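Local coordinates for thiamine pyrophosphokinase (Saccharomyces cerevisiae, PDB 1IG0), which transfers a pyrophosphate group from ATP to thiamine, making thiamine diphosphate and AMP, and is the only enzyme in yeast able to do so, at residues N132-L136 / I165-Y169; N92-L98 / V114-T120; T125-V131 / H201-Q205; S39-N45 / H62-A68. All coordinates share one frame; numbering follows the deposited sequence.

Contacts 2 and 4 are parallel strand pairs of one sheet, and strands 93-96 and 64-68 are neighbours in it. Contact 4 lies deep in the sheet and is mostly buried. Contact 2 includes strand 115-118, at the edge of the sheet within this chain, and is only partly buried. Contacts 1 and 3 both use helix 126-139, which packs on this sheet, and both are largely buried. The strand pairs rely on backbone hydrogen bonds. The helix pairs rely on side chains, each with one hydrogen bond between the segments and an amide stacked on a ring. Contact 3 alone includes a residue of the thiamine pocket. The side-chain oxygen of Gln119 in contact 2 accepts a hydrogen bond from Ile165 N of contact 1.

Contact 1 (N132-L136 / I165-Y169); sequences NLISL and IHTLY
Asn132 lies flat against the ring of Tyr169, and this stack is the centre of the contact. The amide and ring planes are 9° apart. ND2 of Asn132 sits over the ring centre, 3.5 Å from CD2 of Tyr169. CB of Ser135 meets the same ring at its edge, 3.7 Å from CE1 of Tyr169.

One hydrogen bond links the two segments. ND1 of His166 donates to OD1 of Asn132 at 2.9 Å, with an N-H...O angle of 159°. The acceptor lies near the imidazole plane. Bond and stack together fix the rotation of the amide. The hydroxyl of Ser135 is hydrogen-bonded to Tyr215.

The rest is apolar. CG2 of Ile165 fits against CB of Asn132 at 3.7 Å and also touches Leu133. Leu136 has CG anti to its carbonyl carbon, which carries its methyls to the 165-169 segment. There CD1 lies 3.9 Å from CB of Leu168, and CD2 rests near the Leu168 carbonyl. Phe143 of helix 141-148 packs on Leu133, Leu136, Ile165 and Leu168.

This is helix-helix packing within the catalytic domain, with segments 132-136 and 165-169 crossing at 46°. It joins helices 126-139 and 164-175, and Leu133 and Ile165 rest on strand 93-96 of the central sheet.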
# COMPACT_ATOMS: atom_id res chain seq x y z
N ASN B 132 -17.44 2.89 13.71
CA ASN B 132 -18.21 3.49 14.80
C ASN B 132 -19.61 2.89 14.75
O ASN B 132 -20.18 2.51 15.77
CB ASN B 132 -18.31 5.01 14.63
CG ASN B 132 -17.06 5.74 15.10
OD1 ASN B 132 -17.00 6.97 15.07
ND2 ASN B 132 -16.06 4.98 15.54
N LEU B 133 -20.16 2.80 13.54
CA LEU B 133 -21.48 2.24 13.31
C LEU B 133 -21.53 0.78 13.75
O LEU B 133 -22.46 0.35 14.43
CB LEU B 133 -21.84 2.34 11.83
CG LEU B 133 -23.06 1.52 11.37
CD1 LEU B 133 -24.32 2.03 12.05
CD2 LEU B 133 -23.18 1.62 9.85
N ILE B 134 -20.52 0.02 13.34
CA ILE B 134 -20.44 -1.40 13.67
C ILE B 134 -20.44 -1.62 15.18
O ILE B 134 -21.15 -2.49 15.69
CB ILE B 134 -19.18 -2.04 13.05
CG1 ILE B 134 -19.32 -2.05 11.52
CG2 ILE B 134 -18.99 -3.45 13.59
CD1 ILE B 134 -18.06 -2.43 10.78
N SER B 135 -19.65 -0.84 15.90
CA SER B 135 -19.59 -0.98 17.35
C SER B 135 -20.94 -0.64 17.98
O SER B 135 -21.41 -1.33 18.88
CB SER B 135 -18.51 -0.06 17.94
OG SER B 135 -18.32 -0.34 19.32
N LEU B 136 -21.57 0.43 17.50
CA LEU B 136 -22.87 0.83 18.01
C LEU B 136 -23.89 -0.29 17.78
O LEU B 136 -24.68 -0.62 18.66
CB LEU B 136 -23.35 2.11 17.32
CG LEU B 136 -22.72 3.43 17.78
CD1 LEU B 136 -23.14 4.56 16.86
CD2 LEU B 136 -23.14 3.71 19.23
N ILE B 165 -23.25 9.60 14.15
CA ILE B 165 -22.69 8.29 14.46
C ILE B 165 -21.47 8.38 15.37
O ILE B 165 -21.29 7.54 16.25
CB ILE B 165 -22.31 7.51 13.18
CG1 ILE B 165 -23.57 7.19 12.37
CG2 ILE B 165 -21.60 6.21 13.54
CD1 ILE B 165 -24.56 6.26 13.08
N HIS B 166 -20.64 9.40 15.17
CA HIS B 166 -19.46 9.56 16.01
C HIS B 166 -19.86 10.05 17.39
O HIS B 166 -19.31 9.60 18.40
CB HIS B 166 -18.47 10.55 15.40
CG HIS B 166 -17.17 10.63 16.14
ND1 HIS B 166 -16.24 9.61 16.11
CD2 HIS B 166 -16.66 11.58 16.96
CE1 HIS B 166 -15.21 9.92 16.88
NE2 HIS B 166 -15.44 11.11 17.40
N THR B 167 -20.81 10.97 17.45
CA THR B 167 -21.28 11.50 18.73
C THR B 167 -21.88 10.37 19.56
O THR B 167 -21.58 10.23 20.75
CB THR B 167 -22.35 12.59 18.52
OG1 THR B 167 -21.83 13.62 17.68
CG2 THR B 167 -22.77 13.19 19.86
N LEU B 168 -22.72 9.55 18.93
CA LEU B 168 -23.35 8.43 19.61
C LEU B 168 -22.29 7.41 20.03
O LEU B 168 -22.37 6.83 21.11
CB LEU B 168 -24.37 7.75 18.69
CG LEU B 168 -25.63 8.56 18.35
CD1 LEU B 168 -26.48 7.79 17.36
CD2 LEU B 168 -26.41 8.85 19.62
N TYR B 169 -21.31 7.19 19.16
CA TYR B 169 -20.23 6.24 19.44
C TYR B 169 -19.43 6.70 20.66
O TYR B 169 -19.16 5.92 21.57
CB TYR B 169 -19.30 6.14 18.23
CG TYR B 169 -18.05 5.32 18.49
CD1 TYR B 169 -18.09 3.93 18.46
CD2 TYR B 169 -16.84 5.95 18.78
CE1 TYR B 169 -16.94 3.18 18.72
CE2 TYR B 169 -15.69 5.21 19.04
CZ TYR B 169 -15.75 3.83 19.01
OH TYR B 169 -14.61 3.10 19.26

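Contact 2 (N92-L98 / V114-T120); sequences NYIIGDL and VTIIKQT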
# COMPACT_ATOMS: atom_id res chain seq x y z
N ASN B 92 -26.45 -4.94 5.46
CA ASN B 92 -27.30 -4.50 6.56
C ASN B 92 -27.32 -2.98 6.63
O ASN B 92 -28.36 -2.38 6.88
CB ASN B 92 -26.80 -5.07 7.89
CG ASN B 92 -26.88 -6.59 7.94
OD1 ASN B 92 -25.92 -7.28 7.61
ND2 ASN B 92 -28.03 -7.11 8.35
N TYR B 93 -26.16 -2.36 6.40
CA TYR B 93 -26.06 -0.90 6.43
C TYR B 93 -25.24 -0.35 5.27
O TYR B 93 -24.40 -1.03 4.68
CB TYR B 93 -25.36 -0.41 7.70
CG TYR B 93 -26.00 -0.75 9.02
CD1 TYR B 93 -25.61 -1.88 9.74
CD2 TYR B 93 -26.95 0.09 9.59
CE1 TYR B 93 -26.14 -2.16 10.99
CE2 TYR B 93 -27.49 -0.18 10.85
CZ TYR B 93 -27.08 -1.30 11.54
OH TYR B 93 -27.59 -1.56 12.79
N ILE B 94 -25.52 0.92 4.95
CA ILE B 94 -24.80 1.67 3.94
C ILE B 94 -24.63 3.01 4.64
O ILE B 94 -25.61 3.64 5.04
CB ILE B 94 -25.62 1.89 2.65
CG1 ILE B 94 -25.82 0.57 1.92
CG2 ILE B 94 -24.89 2.88 1.75
CD1 ILE B 94 -26.58 0.71 0.60
N ILE B 95 -23.38 3.44 4.83
CA ILE B 95 -23.14 4.70 5.52
C ILE B 95 -22.05 5.53 4.85
O ILE B 95 -21.08 5.00 4.32
CB ILE B 95 -22.78 4.43 7.00
CG1 ILE B 95 -22.72 5.74 7.78
CG2 ILE B 95 -21.46 3.68 7.08
CD1 ILE B 95 -22.61 5.55 9.28
N GLY B 96 -22.24 6.85 4.89
CA GLY B 96 -21.29 7.78 4.28
C GLY B 96 -22.04 9.03 3.88
O GLY B 96 -23.21 9.18 4.22
N ASP B 97 -21.39 9.94 3.16
CA ASP B 97 -22.06 11.17 2.74
C ASP B 97 -23.06 10.87 1.62
O ASP B 97 -23.97 11.66 1.35
CB ASP B 97 -21.04 12.24 2.30
CG ASP B 97 -20.30 11.87 1.03
OD1 ASP B 97 -19.06 12.01 1.02
OD2 ASP B 97 -20.96 11.46 0.05
N LEU B 98 -22.88 9.71 0.98
CA LEU B 98 -23.78 9.23 -0.07
C LEU B 98 -23.80 9.95 -1.42
O LEU B 98 -24.63 9.63 -2.27
CB LEU B 98 -25.21 9.17 0.47
CG LEU B 98 -25.40 8.54 1.85
CD1 LEU B 98 -26.88 8.47 2.17
CD2 LEU B 98 -24.77 7.16 1.89
N VAL B 114 -32.63 -1.67 3.15
CA VAL B 114 -31.29 -1.60 3.72
C VAL B 114 -31.26 -0.33 4.56
O VAL B 114 -31.76 0.71 4.13
CB VAL B 114 -30.20 -1.51 2.63
CG1 VAL B 114 -28.85 -1.19 3.28
CG2 VAL B 114 -30.12 -2.82 1.87
N THR B 115 -30.68 -0.40 5.75
CA THR B 115 -30.60 0.77 6.60
C THR B 115 -29.50 1.68 6.07
O THR B 115 -28.31 1.40 6.23
CB THR B 115 -30.28 0.40 8.06
OG1 THR B 115 -31.32 -0.45 8.57
CG2 THR B 115 -30.19 1.65 8.93
N ILE B 116 -29.90 2.77 5.43
CA ILE B 116 -28.96 3.73 4.86
C ILE B 116 -28.82 4.94 5.77
O ILE B 116 -29.81 5.59 6.10
CB ILE B 116 -29.43 4.18 3.46
CG1 ILE B 116 -29.62 2.95 2.56
CG2 ILE B 116 -28.41 5.12 2.84
CD1 ILE B 116 -30.17 3.25 1.18
N ILE B 117 -27.59 5.22 6.17
CA ILE B 117 -27.30 6.34 7.06
C ILE B 117 -26.38 7.36 6.42
O ILE B 117 -25.29 7.03 5.95
CB ILE B 117 -26.63 5.84 8.37
CG1 ILE B 117 -27.54 4.81 9.05
CG2 ILE B 117 -26.36 7.01 9.29
CD1 ILE B 117 -26.90 4.12 10.23
N LYS B 118 -26.83 8.61 6.40
CA LYS B 118 -26.05 9.70 5.81
C LYS B 118 -25.26 10.45 6.89
O LYS B 118 -25.79 10.78 7.95
CB LYS B 118 -26.98 10.66 5.07
CG LYS B 118 -26.29 11.83 4.38
CD LYS B 118 -27.25 12.53 3.42
CE LYS B 118 -26.62 13.74 2.74
NZ LYS B 118 -26.40 14.86 3.69
N GLN B 119 -23.99 10.69 6.60
CA GLN B 119 -23.09 11.42 7.49
C GLN B 119 -22.26 12.33 6.59
O GLN B 119 -21.48 11.85 5.76
CB GLN B 119 -22.18 10.44 8.26
CG GLN B 119 -22.92 9.60 9.29
CD GLN B 119 -23.34 10.41 10.51
OE1 GLN B 119 -22.55 10.61 11.44
NE2 GLN B 119 -24.57 10.89 10.51
N THR B 120 -22.42 13.63 6.76
CA THR B 120 -21.73 14.61 5.92
C THR B 120 -20.35 15.10 6.34
O THR B 120 -19.64 15.71 5.54
CB THR B 120 -22.61 15.86 5.71
OG1 THR B 120 -22.74 16.55 6.96
CG2 THR B 120 -23.99 15.46 5.22
O HOH W 1 -31.14 -3.22 7.32
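Asn92 and Thr115 begin a ladder of five backbone hydrogen bonds between parallel strands 93-96 and 115-118. Thr115 N donates to Asn92 O, and Ile94 N to Thr115 O. The shortest bond runs from Ile117 N to Ile94 O, 2.8 Å long and almost straight at 171°. Gly96 N then donates to Ile117 O. Gln119 N closes the ladder at Gly96 O, 2.9 Å away. CA-H...O contacts accompany these bonds, such as Ile95 CA to Ile117 O at 3.2 Å. Water 1 bridges Asn92 O and Thr115 OG1.

Mostly apolar side chains pack on both faces. Tyr93, Thr115, Ile95 and Ile117 share one. There Tyr93 lies alongside Thr115, with CD2 of Tyr93 3.7 Å from CG2 of Thr115. With chi1 at -172°, CG1 of Ile95 swings away from its own N and over the Ile117 carbonyl, to within 4.0 Å of CB of Ile117. This face is covered by helix 126-139 through Leu133 and Cys130. On the other, Ile94 CG1 meets Val114 CG1 at 3.8 Å, and Leu98 CD1 lies 3.7 Å from Ile116 CG2. Tyr106 and Tyr109 of helix 103-111 pack there, completing a beta-alpha-beta unit.

The buried polar ends of Tyr93 and Gln119 find partners. The Tyr93 hydroxyl is hydrogen-bonded to His137. Gln119 NE2 donates to the carbonyls of Lys118 and Glu160, and OE1 accepts from Ile165 N.

Backbone bonds thus set the parallel register, while packing buries the faces. Gly96, whose backbone angles call for glycine, lets the chain turn out of the strand toward Asp97, whose side chain is about 6 Å from bound thiamine at the nearest atoms.

Contact 3 (T125-V131 / H201-Q205); sequences TDFTKCV and HSITQ. With VIB (3-(4-amino-2-methyl-pyrimidin-5-ylmethyl)-5-(2-hydroxy-ethyl)-4-methyl-thiazol-3-ium), chain D.
Phe127 and Gln205 form the tight part of this contact. The ring and the side-chain amide are stacked, with planes 6° apart. CG of Gln205 lies over the ring centre in a CH-pi contact, 3.6 Å from the Phe127 centroid. Gln205 is bent at chi2 (-70°), which lays its amide along the ring. Its NE2 then donates to OG1 of Thr128 at 3.2 Å, a bent bond of 135°.

A second close cluster surrounds His201. CG2 of Thr125 sits over the imidazole face, 3.5 Å from the ring centroid. OG1 of Thr125 is 2.6 Å from NE2 of His201. Thr125 is also the N-cap of helix 126-139, its OG1 accepting from Thr128 N at 3.1 Å. CA of Thr125 is 3.3 Å from O1 of the bound thiamine, so this helix start lies at the pocket. Thiamine is hydrogen-bonded to Gln122 O and to Ser285 of the second subunit.

The contact is looser at Val131, whose CG2 is 4.2 Å from OE1 of Gln205, and at Ser202, which is hydrogen-bonded instead to Gly191.

The axes of segments 126-131 and 201-205 come within 10.9 Å of each other. Leu42 of strand 38-43 and Leu218 and Tyr220 of strand 216-221 lie against Phe127. Ser286 of the second subunit packs on Thr125.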
# COMPACT_ATOMS: atom_id res chain seq x y z
N THR B 125 -13.15 9.56 7.93
CA THR B 125 -13.24 8.74 6.73
C THR B 125 -14.49 7.87 6.79
O THR B 125 -15.11 7.74 7.84
CB THR B 125 -12.02 7.82 6.62
OG1 THR B 125 -11.98 6.94 7.75
CG2 THR B 125 -10.73 8.65 6.56
N ASP B 126 -14.86 7.29 5.65
CA ASP B 126 -16.02 6.42 5.62
C ASP B 126 -15.70 5.20 6.48
O ASP B 126 -16.59 4.61 7.09
CB ASP B 126 -16.34 5.98 4.19
CG ASP B 126 -16.90 7.10 3.34
OD1 ASP B 126 -17.73 7.88 3.85
OD2 ASP B 126 -16.51 7.20 2.16
N PHE B 127 -14.42 4.84 6.53
CA PHE B 127 -13.98 3.70 7.32
C PHE B 127 -14.31 3.94 8.79
O PHE B 127 -14.90 3.09 9.45
CB PHE B 127 -12.47 3.49 7.14
CG PHE B 127 -12.01 2.08 7.44
CD1 PHE B 127 -11.24 1.38 6.52
CD2 PHE B 127 -12.35 1.46 8.64
CE1 PHE B 127 -10.82 0.08 6.78
CE2 PHE B 127 -11.93 0.16 8.91
CZ PHE B 127 -11.16 -0.53 7.98
N THR B 128 -13.93 5.11 9.30
CA THR B 128 -14.20 5.44 10.69
C THR B 128 -15.70 5.50 10.94
O THR B 128 -16.18 5.09 12.00
CB THR B 128 -13.57 6.80 11.08
OG1 THR B 128 -12.15 6.70 10.99
CG2 THR B 128 -13.96 7.18 12.50
N LYS B 129 -16.45 6.00 9.96
CA LYS B 129 -17.90 6.07 10.09
C LYS B 129 -18.46 4.66 10.22
O LYS B 129 -19.39 4.40 10.99
CB LYS B 129 -18.51 6.76 8.86
CG LYS B 129 -18.19 8.24 8.72
CD LYS B 129 -18.85 8.82 7.48
CE LYS B 129 -18.67 10.33 7.40
NZ LYS B 129 -17.24 10.75 7.26
N CYS B 130 -17.87 3.73 9.47
CA CYS B 130 -18.31 2.34 9.49
C CYS B 130 -18.01 1.62 10.80
O CYS B 130 -18.90 1.00 11.37
CB CYS B 130 -17.67 1.57 8.33
SG CYS B 130 -18.33 2.00 6.70
N VAL B 131 -16.77 1.70 11.28
CA VAL B 131 -16.42 1.02 12.52
C VAL B 131 -17.18 1.58 13.72
O VAL B 131 -17.53 0.84 14.64
CB VAL B 131 -14.89 1.07 12.80
CG1 VAL B 131 -14.15 0.24 11.75
CG2 VAL B 131 -14.41 2.50 12.78
N HIS B 201 -4.58 4.91 5.03
CA HIS B 201 -5.58 5.08 6.07
C HIS B 201 -6.03 3.72 6.57
O HIS B 201 -6.21 3.51 7.77
CB HIS B 201 -6.81 5.84 5.57
CG HIS B 201 -7.90 5.94 6.59
ND1 HIS B 201 -7.77 6.69 7.74
CD2 HIS B 201 -9.10 5.33 6.68
CE1 HIS B 201 -8.84 6.54 8.49
NE2 HIS B 201 -9.67 5.72 7.87
N SER B 202 -6.23 2.78 5.65
CA SER B 202 -6.64 1.44 6.03
C SER B 202 -5.65 0.85 7.02
O SER B 202 -6.03 0.15 7.96
CB SER B 202 -6.74 0.54 4.79
OG SER B 202 -7.86 0.88 4.00
N ILE B 203 -4.37 1.16 6.83
CA ILE B 203 -3.34 0.65 7.73
C ILE B 203 -3.43 1.31 9.10
O ILE B 203 -3.23 0.65 10.12
CB ILE B 203 -1.92 0.87 7.15
CG1 ILE B 203 -1.76 0.05 5.86
CG2 ILE B 203 -0.87 0.46 8.18
CD1 ILE B 203 -2.03 -1.43 6.03
N THR B 204 -3.74 2.61 9.14
CA THR B 204 -3.86 3.30 10.42
C THR B 204 -4.94 2.64 11.29
O THR B 204 -4.81 2.58 12.51
CB THR B 204 -4.22 4.80 10.25
OG1 THR B 204 -5.55 4.93 9.74
CG2 THR B 204 -3.24 5.47 9.31
N GLN B 205 -6.01 2.17 10.65
CA GLN B 205 -7.11 1.53 11.36
C GLN B 205 -6.63 0.34 12.19
O GLN B 205 -7.11 0.11 13.30
CB GLN B 205 -8.18 1.06 10.38
CG GLN B 205 -9.02 2.17 9.75
CD GLN B 205 -9.96 2.85 10.74
OE1 GLN B 205 -10.36 2.25 11.74
NE2 GLN B 205 -10.34 4.09 10.45
CM2 VIB D . -5.76 17.58 7.95
N4A VIB D . -10.62 17.17 7.05
CM4 VIB D . -12.31 14.84 2.75
O1 VIB D . -12.30 10.09 3.83
C7 VIB D . -12.92 11.01 2.92
C6 VIB D . -13.52 12.19 3.72
C2 VIB D . -10.65 13.82 5.78
S1 VIB D . -11.64 12.34 5.94
C5 VIB D . -12.40 12.94 4.42
C4 VIB D . -11.85 14.11 4.00
N3 VIB D . -10.92 14.54 4.78
C7A VIB D . -10.16 15.80 4.53
C4A VIB D . -9.29 16.93 6.64
N3A VIB D . -8.22 17.36 7.46
C2A VIB D . -6.89 17.13 7.07
N1A VIB D . -6.63 16.47 5.86
C6A VIB D . -7.69 16.04 5.03
C5A VIB D . -9.03 16.27 5.41

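Contact 4 (S39-N45 / H62-A68); sequences STLLILN and HDLKVCA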
# COMPACT_ATOMS: atom_id res chain seq x y z
N SER B 39 -19.31 -10.82 14.40
CA SER B 39 -18.55 -10.74 13.16
C SER B 39 -19.17 -9.77 12.16
O SER B 39 -20.38 -9.54 12.16
CB SER B 39 -18.44 -12.13 12.53
OG SER B 39 -19.72 -12.67 12.27
N THR B 40 -18.32 -9.22 11.31
CA THR B 40 -18.77 -8.28 10.30
C THR B 40 -17.90 -8.33 9.06
O THR B 40 -16.68 -8.49 9.14
CB THR B 40 -18.73 -6.82 10.83
OG1 THR B 40 -19.59 -6.70 11.97
CG2 THR B 40 -19.19 -5.84 9.75
N LEU B 41 -18.55 -8.22 7.90
CA LEU B 41 -17.85 -8.19 6.63
C LEU B 41 -17.99 -6.75 6.16
O LEU B 41 -19.10 -6.29 5.88
CB LEU B 41 -18.50 -9.13 5.61
CG LEU B 41 -17.93 -9.05 4.19
CD1 LEU B 41 -16.45 -9.43 4.20
CD2 LEU B 41 -18.72 -9.97 3.27
N LEU B 42 -16.88 -6.03 6.10
CA LEU B 42 -16.90 -4.64 5.69
C LEU B 42 -16.43 -4.48 4.25
O LEU B 42 -15.33 -4.89 3.90
CB LEU B 42 -16.01 -3.81 6.61
CG LEU B 42 -15.79 -2.34 6.25
CD1 LEU B 42 -17.12 -1.60 6.22
CD2 LEU B 42 -14.85 -1.71 7.27
N ILE B 43 -17.28 -3.87 3.43
CA ILE B 43 -16.94 -3.64 2.03
C ILE B 43 -16.64 -2.16 1.82
O ILE B 43 -17.51 -1.31 2.03
CB ILE B 43 -18.10 -4.05 1.10
CG1 ILE B 43 -18.48 -5.51 1.35
CG2 ILE B 43 -17.68 -3.87 -0.36
CD1 ILE B 43 -19.66 -5.99 0.53
N LEU B 44 -15.41 -1.86 1.42
CA LEU B 44 -15.01 -0.49 1.18
C LEU B 44 -15.18 -0.13 -0.30
O LEU B 44 -15.38 -1.01 -1.14
CB LEU B 44 -13.56 -0.29 1.64
CG LEU B 44 -13.41 -0.55 3.14
CD1 LEU B 44 -11.95 -0.53 3.54
CD2 LEU B 44 -14.20 0.50 3.91
N ASN B 45 -15.11 1.16 -0.61
CA ASN B 45 -15.31 1.63 -1.97
C ASN B 45 -14.18 1.37 -2.97
O ASN B 45 -13.37 2.26 -3.26
CB ASN B 45 -15.66 3.12 -1.97
CG ASN B 45 -16.05 3.63 -3.34
OD1 ASN B 45 -16.60 2.89 -4.16
ND2 ASN B 45 -15.77 4.90 -3.60
N HIS B 62 -19.98 -14.48 8.11
CA HIS B 62 -20.06 -13.25 8.89
C HIS B 62 -21.50 -12.83 9.11
O HIS B 62 -22.35 -13.01 8.24
CB HIS B 62 -19.26 -12.14 8.22
CG HIS B 62 -17.78 -12.40 8.19
ND1 HIS B 62 -17.22 -13.35 7.36
CD2 HIS B 62 -16.76 -11.89 8.92
CE1 HIS B 62 -15.92 -13.41 7.58
NE2 HIS B 62 -15.62 -12.53 8.52
N ASP B 63 -21.77 -12.26 10.28
CA ASP B 63 -23.11 -11.82 10.63
C ASP B 63 -23.53 -10.52 9.97
O ASP B 63 -24.41 -10.51 9.10
CB ASP B 63 -23.22 -11.70 12.16
CG ASP B 63 -24.56 -11.15 12.61
OD1 ASP B 63 -25.57 -11.39 11.92
OD2 ASP B 63 -24.60 -10.48 13.66
N LEU B 64 -22.91 -9.42 10.37
CA LEU B 64 -23.23 -8.11 9.82
C LEU B 64 -22.44 -7.79 8.56
O LEU B 64 -21.27 -8.16 8.44
CB LEU B 64 -22.97 -7.02 10.87
CG LEU B 64 -23.39 -5.59 10.52
CD1 LEU B 64 -24.91 -5.49 10.54
CD2 LEU B 64 -22.80 -4.61 11.51
N LYS B 65 -23.08 -7.10 7.62
CA LYS B 65 -22.43 -6.68 6.38
C LYS B 65 -22.64 -5.19 6.22
O LYS B 65 -23.78 -4.71 6.21
CB LYS B 65 -23.01 -7.41 5.16
CG LYS B 65 -22.71 -8.90 5.10
CD LYS B 65 -23.66 -9.70 5.96
CE LYS B 65 -23.36 -11.19 5.87
NZ LYS B 65 -24.39 -11.99 6.59
N VAL B 66 -21.55 -4.45 6.10
CA VAL B 66 -21.62 -3.00 5.97
C VAL B 66 -20.93 -2.51 4.71
O VAL B 66 -19.84 -2.97 4.36
CB VAL B 66 -20.97 -2.31 7.19
CG1 VAL B 66 -20.97 -0.80 7.00
CG2 VAL B 66 -21.73 -2.68 8.46
N CYS B 67 -21.58 -1.57 4.02
CA CYS B 67 -21.03 -0.97 2.81
C CYS B 67 -20.66 0.48 3.10
O CYS B 67 -21.47 1.24 3.61
CB CYS B 67 -22.06 -1.01 1.68
SG CYS B 67 -22.21 -2.60 0.85
N ALA B 68 -19.43 0.84 2.77
CA ALA B 68 -18.96 2.20 2.98
C ALA B 68 -19.28 3.07 1.76
O ALA B 68 -18.58 3.01 0.74
CB ALA B 68 -17.46 2.22 3.26
O HOH W 2 -22.19 -11.36 15.21
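Strands 38-43 and 64-68 are paired in parallel in the buried central sheet, linked by helix 52-61 as a beta-alpha-beta unit. Five backbone hydrogen bonds make the ladder. Leu64 N donates to Ser39 O, Leu41 N to Leu64 O, and Val66 N to Leu41 O. Ile43 N to Val66 O is almost straight, 2.9 Å at 178°. Ala68 N to Ile43 O ends the series.

Ser39 adds a side-chain bond at the start. Its OG stands between the backbone N and the carbonyl carbon (chi1 58°) and accepts from Asp63 N at 2.9 Å. Water 2 links Ser39 N to OD2 of Asp63. The loop before the second strand is also tied by Lys65, whose NZ donates to the carbonyls of His62 and Asp63. His62 CD2 lies 3.4 Å from Thr40 O, while its ND1 is hydrogen-bonded to Ile58 O.

Side chains pack on both faces. Thr40 and Leu64 lie side by side, with OG1 of Thr40 3.6 Å from CB of Leu64. On that face the apolar CD1 of Leu42 is 4.0 Å from CG1 of Val66. Beyond the first strand, CD2 of Leu44 meets CB of Ala68 at 3.7 Å. On the other face Ile43 CD1 approaches Cys67 SG at 4.3 Å.

Helix 126-139 packs on Thr40, Leu44 and Ala68, and helix 71-78 on Ile43 and Cys67. Strand 184-189 flanks the first strand, and strand 93-96 the second.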